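Local coordinates for microtubule-associated serine/threonine-protein kinase 4 (Homo sapiens, PDB 2W7R) that is a microtubule-associated serine/threonine kinase whose PDZ domain probably binds C-terminal peptide tails of partner proteins, at residues 19-24 against 32-37; 56-61 against 87-92. All coordinates share one frame; numbering follows the deposited sequence.

Interaction 1 (19-24 against 32-37); sequences RAIRVY and TVHHIV
R19, I21 and V23 each face a partner across two antiparallel strands, I36, H34 and T32 in turn. Every one of these pairs exchanges two backbone hydrogen bonds. The I36 N to R19 O bond is 2.9 Å long and nearly straight, at 172° at the hydrogen. H34 N to I21 O is longer at 3.2 Å, and its donor is tilted out of the carbonyl plane. Between the pairs, CA-H groups lean on carbonyl oxygens, as R22 CA does on T32 O at 3.4 Å.

The strands form the hairpin 16-24/31-40 of the PDZ fold. The strand 16-24 is the one that lines the peptide groove in this family. Here I21, R22 and V23 also pair with an antiparallel strand of the second subunit, which carries the sheet across the interface.

Apolar contacts lie on the face of I21, V23, H34 and I36. I21 CG2 meets I36 CG2 at 3.6 Å, the two side chains crossing at about a right angle. I21 CG1 comes up at the edge of the H34 ring. V23 CG2 lies 3.7 Å from H34 CD2. F91 packs against I21, V23 and I36.

T32 and H34 make the polar side-chain contact near the hairpin end. T32 OG1 sits between its own N and carbonyl carbon (chi1 54°) and lies 2.8 Å from H34 NE2 in a hydrogen bond. One water joins T32 OG1 to V23 O.

Interaction 2 (56-61 against 87-92); sequences LITHIN and TTTPFE
A classic beta bulge marks the pairing of L56-I60 with T87-T89, where T58 and H59 both face T87. T58 N gives T87 O a bond of 2.8 Å, nearly straight at 170°. H59 N reaches the same oxygen only weakly, at 3.4 Å. T87 N returns a bond to H59 O. Past the bulge the pairing is regular, and L56 and T89 exchange two backbone bonds. T89 N lies 2.9 Å from L56 O, and this oxygen also takes a close CA-H contact from T88.

These strands are neighbours in the antiparallel sheet of the PDZ fold, with 5-8 beyond 83-89 and 63-64 beyond 56-60. I57 also bonds by its backbone to H35 of the hairpin.

Side chains fill in around the bulge. H59 and T87 lie side by side and point the same way, with H59 CB 3.5 Å from T87 OG1. T58 OG1 is 2.9 Å from H59 ND1 in a hydrogen bond, and it rests against the T87 CG2 methyl. The T58 and T89 side chains cross at about a right angle and touch through their CG2 methyls, 3.8 Å apart.

Beyond the strand, F91 has CG anti to its backbone N (chi1 -171°), which turns its ring toward L56. L56 CD2 stands over one ring face, 4.1 Å from the centroid and displaced toward the rim, a CH-pi contact. L56 CG also touches F91 CB.

Overall arrangement
Both contacts are partly buried antiparallel pairings. Interaction 2 lies nearer the centre of the chain, its centre about 5 Å away against about 10 Å for interaction 1. Interaction 1 joins neighbouring strands of one hairpin and is regular throughout. Interaction 2 joins strands distant in sequence and is broken by a bulge. They meet directly: H35 O and I57 N are 2.9 Å apart in a probable hydrogen bond, and I21 CD1 packs on F91 CZ. Buried I21, I36, L56 and F91 lie where the two meet, while exposed T32 and partly exposed T58, H59 and T87 lie toward the surface. Both touch the second subunit, the hairpin by backbone pairing and side-chain packing, 87-92 by packing alone.

Interaction 1 (19-24 against 32-37)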
loop_
_atom_site.group_PDB
_atom_site.type_symbol
_atom_site.label_atom_id
_atom_site.label_comp_id
_atom_site.label_asym_id
_atom_site.label_seq_id
_atom_site.Cartn_x
_atom_site.Cartn_y
_atom_site.Cartn_z
ATOM N N ARG A 19 -7.018 -6.766 4.081
ATOM C CA ARG A 19 -6.014 -7.246 5.012
ATOM C C ARG A 19 -5.647 -6.185 6.031
ATOM O O ARG A 19 -5.633 -4.987 5.725
ATOM C CB ARG A 19 -4.752 -7.699 4.279
ATOM C CG ARG A 19 -4.900 -9.041 3.596
ATOM C CD ARG A 19 -3.607 -9.480 2.941
ATOM N NE ARG A 19 -3.736 -10.821 2.366
ATOM C CZ ARG A 19 -2.743 -11.477 1.768
ATOM N NH1 ARG A 19 -1.537 -10.927 1.657
ATOM N NH2 ARG A 19 -2.957 -12.690 1.279
ATOM N N ALA A 20 -5.346 -6.636 7.243
ATOM C CA ALA A 20 -4.822 -5.759 8.286
ATOM C C ALA A 20 -3.347 -5.528 7.989
ATOM O O ALA A 20 -2.641 -6.454 7.579
ATOM C CB ALA A 20 -4.979 -6.406 9.646
ATOM N N ILE A 21 -2.886 -4.299 8.177
ATOM C CA ILE A 21 -1.478 -3.974 7.963
ATOM C C ILE A 21 -0.904 -3.204 9.126
ATOM O O ILE A 21 -1.646 -2.588 9.912
ATOM C CB ILE A 21 -1.248 -3.161 6.658
ATOM C CG1 ILE A 21 -1.799 -1.735 6.770
ATOM C CG2 ILE A 21 -1.854 -3.903 5.462
ATOM C CD1 ILE A 21 -1.448 -0.884 5.557
ATOM N N ARG A 22 0.418 -3.199 9.215
ATOM C CA ARG A 22 1.112 -2.307 10.139
ATOM C C ARG A 22 2.087 -1.481 9.341
ATOM O O ARG A 22 2.822 -2.016 8.509
ATOM C CB ARG A 22 1.906 -3.075 11.180
ATOM C CG ARG A 22 1.091 -3.899 12.141
ATOM C CD ARG A 22 2.024 -4.589 13.134
ATOM N NE ARG A 22 1.282 -5.445 14.048
ATOM C CZ ARG A 22 1.836 -6.146 15.028
ATOM N NH1 ARG A 22 3.149 -6.089 15.231
ATOM N NH2 ARG A 22 1.075 -6.903 15.801
ATOM N N VAL A 23 2.130 -0.186 9.623
ATOM C CA VAL A 23 3.010 0.705 8.880
ATOM C C VAL A 23 4.039 1.288 9.835
ATOM O O VAL A 23 3.688 2.009 10.777
ATOM C CB VAL A 23 2.206 1.815 8.205
ATOM C CG1 VAL A 23 3.142 2.782 7.486
ATOM C CG2 VAL A 23 1.204 1.205 7.231
ATOM N N TYR A 24 5.306 0.957 9.619
ATOM C CA TYR A 24 6.361 1.350 10.555
ATOM C C TYR A 24 7.015 2.643 10.116
ATOM O O TYR A 24 7.151 2.906 8.925
ATOM C CB TYR A 24 7.416 0.240 10.678
ATOM C CG TYR A 24 6.904 -0.982 11.394
ATOM C CD1 TYR A 24 6.113 -1.921 10.729
ATOM C CD2 TYR A 24 7.216 -1.206 12.727
ATOM C CE1 TYR A 24 5.626 -3.049 11.384
ATOM C CE2 TYR A 24 6.740 -2.321 13.388
ATOM C CZ TYR A 24 5.954 -3.248 12.704
ATOM O OH TYR A 24 5.484 -4.351 13.388
ATOM N N THR A 32 1.604 2.160 12.921
ATOM C CA THR A 32 0.178 2.467 12.925
ATOM C C THR A 32 -0.570 1.334 12.219
ATOM O O THR A 32 -0.008 0.639 11.354
ATOM C CB THR A 32 -0.126 3.813 12.257
ATOM O OG1 THR A 32 0.438 3.864 10.933
ATOM C CG2 THR A 32 0.470 4.966 13.104
ATOM N N VAL A 33 -1.828 1.143 12.591
ATOM C CA VAL A 33 -2.599 -0.014 12.138
ATOM C C VAL A 33 -3.673 0.437 11.166
ATOM O O VAL A 33 -4.355 1.447 11.402
ATOM C CB VAL A 33 -3.265 -0.708 13.323
ATOM C CG1 VAL A 33 -4.191 -1.816 12.848
ATOM C CG2 VAL A 33 -2.204 -1.245 14.269
ATOM N N HIS A 34 -3.820 -0.302 10.064
ATOM C CA HIS A 34 -4.780 0.043 9.037
ATOM C C HIS A 34 -5.374 -1.193 8.403
ATOM O O HIS A 34 -4.927 -2.313 8.641
ATOM C CB HIS A 34 -4.115 0.872 7.936
ATOM C CG HIS A 34 -3.270 1.984 8.470
ATOM N ND1 HIS A 34 -3.765 3.252 8.693
ATOM C CD2 HIS A 34 -1.979 1.998 8.881
ATOM C CE1 HIS A 34 -2.803 4.008 9.192
ATOM N NE2 HIS A 34 -1.711 3.274 9.313
ATOM N N HIS A 35 -6.412 -0.962 7.609
ATOM C CA HIS A 35 -7.066 -2.013 6.839
ATOM C C HIS A 35 -6.991 -1.604 5.396
ATOM O O HIS A 35 -7.417 -0.504 5.020
ATOM C CB HIS A 35 -8.526 -2.157 7.265
ATOM C CG HIS A 35 -8.682 -2.494 8.714
ATOM N ND1 HIS A 35 -8.640 -3.788 9.182
ATOM C CD2 HIS A 35 -8.837 -1.704 9.802
ATOM C CE1 HIS A 35 -8.775 -3.784 10.496
ATOM N NE2 HIS A 35 -8.894 -2.532 10.898
ATOM N N ILE A 36 -6.459 -2.491 4.570
ATOM C CA ILE A 36 -6.220 -2.166 3.183
ATOM C C ILE A 36 -7.060 -3.061 2.287
ATOM O O ILE A 36 -7.312 -4.220 2.615
ATOM C CB ILE A 36 -4.716 -2.334 2.854
ATOM C CG1 ILE A 36 -4.356 -1.658 1.542
ATOM C CG2 ILE A 36 -4.315 -3.802 2.842
ATOM C CD1 ILE A 36 -2.868 -1.726 1.232
ATOM N N VAL A 37 -7.520 -2.512 1.170
ATOM C CA VAL A 37 -8.124 -3.344 0.145
ATOM C C VAL A 37 -6.980 -4.097 -0.508
ATOM O O VAL A 37 -6.071 -3.487 -1.087
ATOM C CB VAL A 37 -8.857 -2.514 -0.905
ATOM C CG1 VAL A 37 -9.368 -3.421 -2.021
ATOM C CG2 VAL A 37 -10.004 -1.747 -0.251
HETATM O O HOH W 1 2.848 4.900 10.727
#

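Interaction 2 (56-61 against 87-92)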
loop_
_atom_site.group_PDB
_atom_site.type_symbol
_atom_site.label_atom_id
_atom_site.label_comp_id
_atom_site.label_asym_id
_atom_site.label_seq_id
_atom_site.Cartn_x
_atom_site.Cartn_y
_atom_site.Cartn_z
ATOM N N LEU A 56 -6.645 2.421 1.523
ATOM C CA LEU A 56 -6.896 2.217 2.940
ATOM C C LEU A 56 -8.349 2.542 3.224
ATOM O O LEU A 56 -8.861 3.567 2.773
ATOM C CB LEU A 56 -6.004 3.119 3.807
ATOM C CG LEU A 56 -4.488 2.941 3.739
ATOM C CD1 LEU A 56 -3.807 3.854 4.726
ATOM C CD2 LEU A 56 -4.101 1.494 4.015
ATOM N N ILE A 57 -9.001 1.681 3.997
ATOM C CA ILE A 57 -10.396 1.868 4.345
ATOM C C ILE A 57 -10.483 2.624 5.659
ATOM O O ILE A 57 -9.833 2.253 6.628
ATOM C CB ILE A 57 -11.100 0.530 4.541
ATOM C CG1 ILE A 57 -11.094 -0.265 3.234
ATOM C CG2 ILE A 57 -12.516 0.759 5.057
ATOM C CD1 ILE A 57 -11.575 -1.712 3.384
ATOM N N THR A 58 -11.281 3.690 5.691
ATOM C CA THR A 58 -11.466 4.432 6.938
ATOM C C THR A 58 -12.863 4.253 7.521
ATOM O O THR A 58 -13.052 4.353 8.732
ATOM C CB THR A 58 -11.144 5.947 6.794
ATOM O OG1 THR A 58 -12.056 6.571 5.881
ATOM C CG2 THR A 58 -9.717 6.149 6.305
ATOM N N HIS A 59 -13.837 3.964 6.663
ATOM C CA HIS A 59 -15.217 3.839 7.107
ATOM C C HIS A 59 -15.956 2.821 6.260
ATOM O O HIS A 59 -15.681 2.678 5.072
ATOM C CB HIS A 59 -15.977 5.167 6.966
ATOM C CG HIS A 59 -15.471 6.270 7.841
ATOM N ND1 HIS A 59 -14.348 7.006 7.535
ATOM C CD2 HIS A 59 -15.951 6.776 9.000
ATOM C CE1 HIS A 59 -14.150 7.913 8.477
ATOM N NE2 HIS A 59 -15.110 7.797 9.375
ATOM N N ILE A 60 -16.915 2.141 6.876
ATOM C CA ILE A 60 -17.865 1.310 6.147
ATOM C C ILE A 60 -19.264 1.782 6.519
ATOM O O ILE A 60 -19.616 1.816 7.696
ATOM C CB ILE A 60 -17.694 -0.177 6.495
ATOM C CG1 ILE A 60 -16.294 -0.649 6.095
ATOM C CG2 ILE A 60 -18.773 -1.024 5.816
ATOM C CD1 ILE A 60 -15.927 -1.999 6.644
ATOM N N ASN A 61 -20.051 2.169 5.516
ATOM C CA ASN A 61 -21.382 2.719 5.752
ATOM C C ASN A 61 -21.363 3.833 6.798
ATOM O O ASN A 61 -22.282 3.958 7.614
ATOM C CB ASN A 61 -22.356 1.611 6.158
ATOM C CG ASN A 61 -22.665 0.659 5.015
ATOM O OD1 ASN A 61 -22.685 1.057 3.848
ATOM N ND2 ASN A 61 -22.899 -0.609 5.344
ATOM N N THR A 87 -15.519 4.254 2.620
ATOM C CA THR A 87 -14.718 5.462 2.569
ATOM C C THR A 87 -13.253 5.065 2.581
ATOM O O THR A 87 -12.819 4.281 3.425
ATOM C CB THR A 87 -15.011 6.383 3.764
ATOM O OG1 THR A 87 -16.423 6.611 3.861
ATOM C CG2 THR A 87 -14.286 7.713 3.606
ATOM N N THR A 88 -12.496 5.595 1.628
ATOM C CA THR A 88 -11.089 5.249 1.496
ATOM C C THR A 88 -10.216 6.489 1.460
ATOM O O THR A 88 -10.695 7.599 1.206
ATOM C CB THR A 88 -10.827 4.437 0.211
ATOM O OG1 THR A 88 -11.068 5.260 -0.936
ATOM C CG2 THR A 88 -11.730 3.211 0.153
ATOM N N THR A 89 -8.930 6.289 1.716
ATOM C CA THR A 89 -7.955 7.366 1.669
ATOM C C THR A 89 -6.663 6.850 1.025
ATOM O O THR A 89 -6.372 5.658 1.088
ATOM C CB THR A 89 -7.676 7.897 3.087
ATOM O OG1 THR A 89 -6.960 9.136 3.012
ATOM C CG2 THR A 89 -6.869 6.883 3.895
ATOM N N PRO A 90 -5.890 7.745 0.392
ATOM C CA PRO A 90 -4.656 7.324 -0.283
ATOM C C PRO A 90 -3.639 6.711 0.679
ATOM O O PRO A 90 -3.504 7.179 1.810
ATOM C CB PRO A 90 -4.102 8.635 -0.854
ATOM C CG PRO A 90 -5.284 9.544 -0.956
ATOM C CD PRO A 90 -6.186 9.172 0.177
ATOM N N PHE A 91 -2.936 5.675 0.225
ATOM C CA PHE A 91 -1.894 5.036 1.026
ATOM C C PHE A 91 -0.533 5.611 0.613
ATOM O O PHE A 91 0.220 5.011 -0.158
ATOM C CB PHE A 91 -1.968 3.507 0.864
ATOM C CG PHE A 91 -1.075 2.733 1.799
ATOM C CD1 PHE A 91 -0.419 3.349 2.853
ATOM C CD2 PHE A 91 -0.908 1.375 1.622
ATOM C CE1 PHE A 91 0.399 2.612 3.708
ATOM C CE2 PHE A 91 -0.103 0.632 2.472
ATOM C CZ PHE A 91 0.558 1.250 3.511
ATOM N N GLU A 92 -0.246 6.800 1.121
ATOM C CA GLU A 92 0.980 7.522 0.814
ATOM C C GLU A 92 0.993 8.751 1.696
ATOM O O GLU A 92 -0.011 9.071 2.324
ATOM C CB GLU A 92 1.020 7.952 -0.652
ATOM C CG GLU A 92 -0.189 8.756 -1.117
ATOM C CD GLU A 92 -0.124 9.118 -2.597
ATOM O OE1 GLU A 92 0.763 9.911 -2.986
ATOM O OE2 GLU A 92 -0.965 8.612 -3.369
#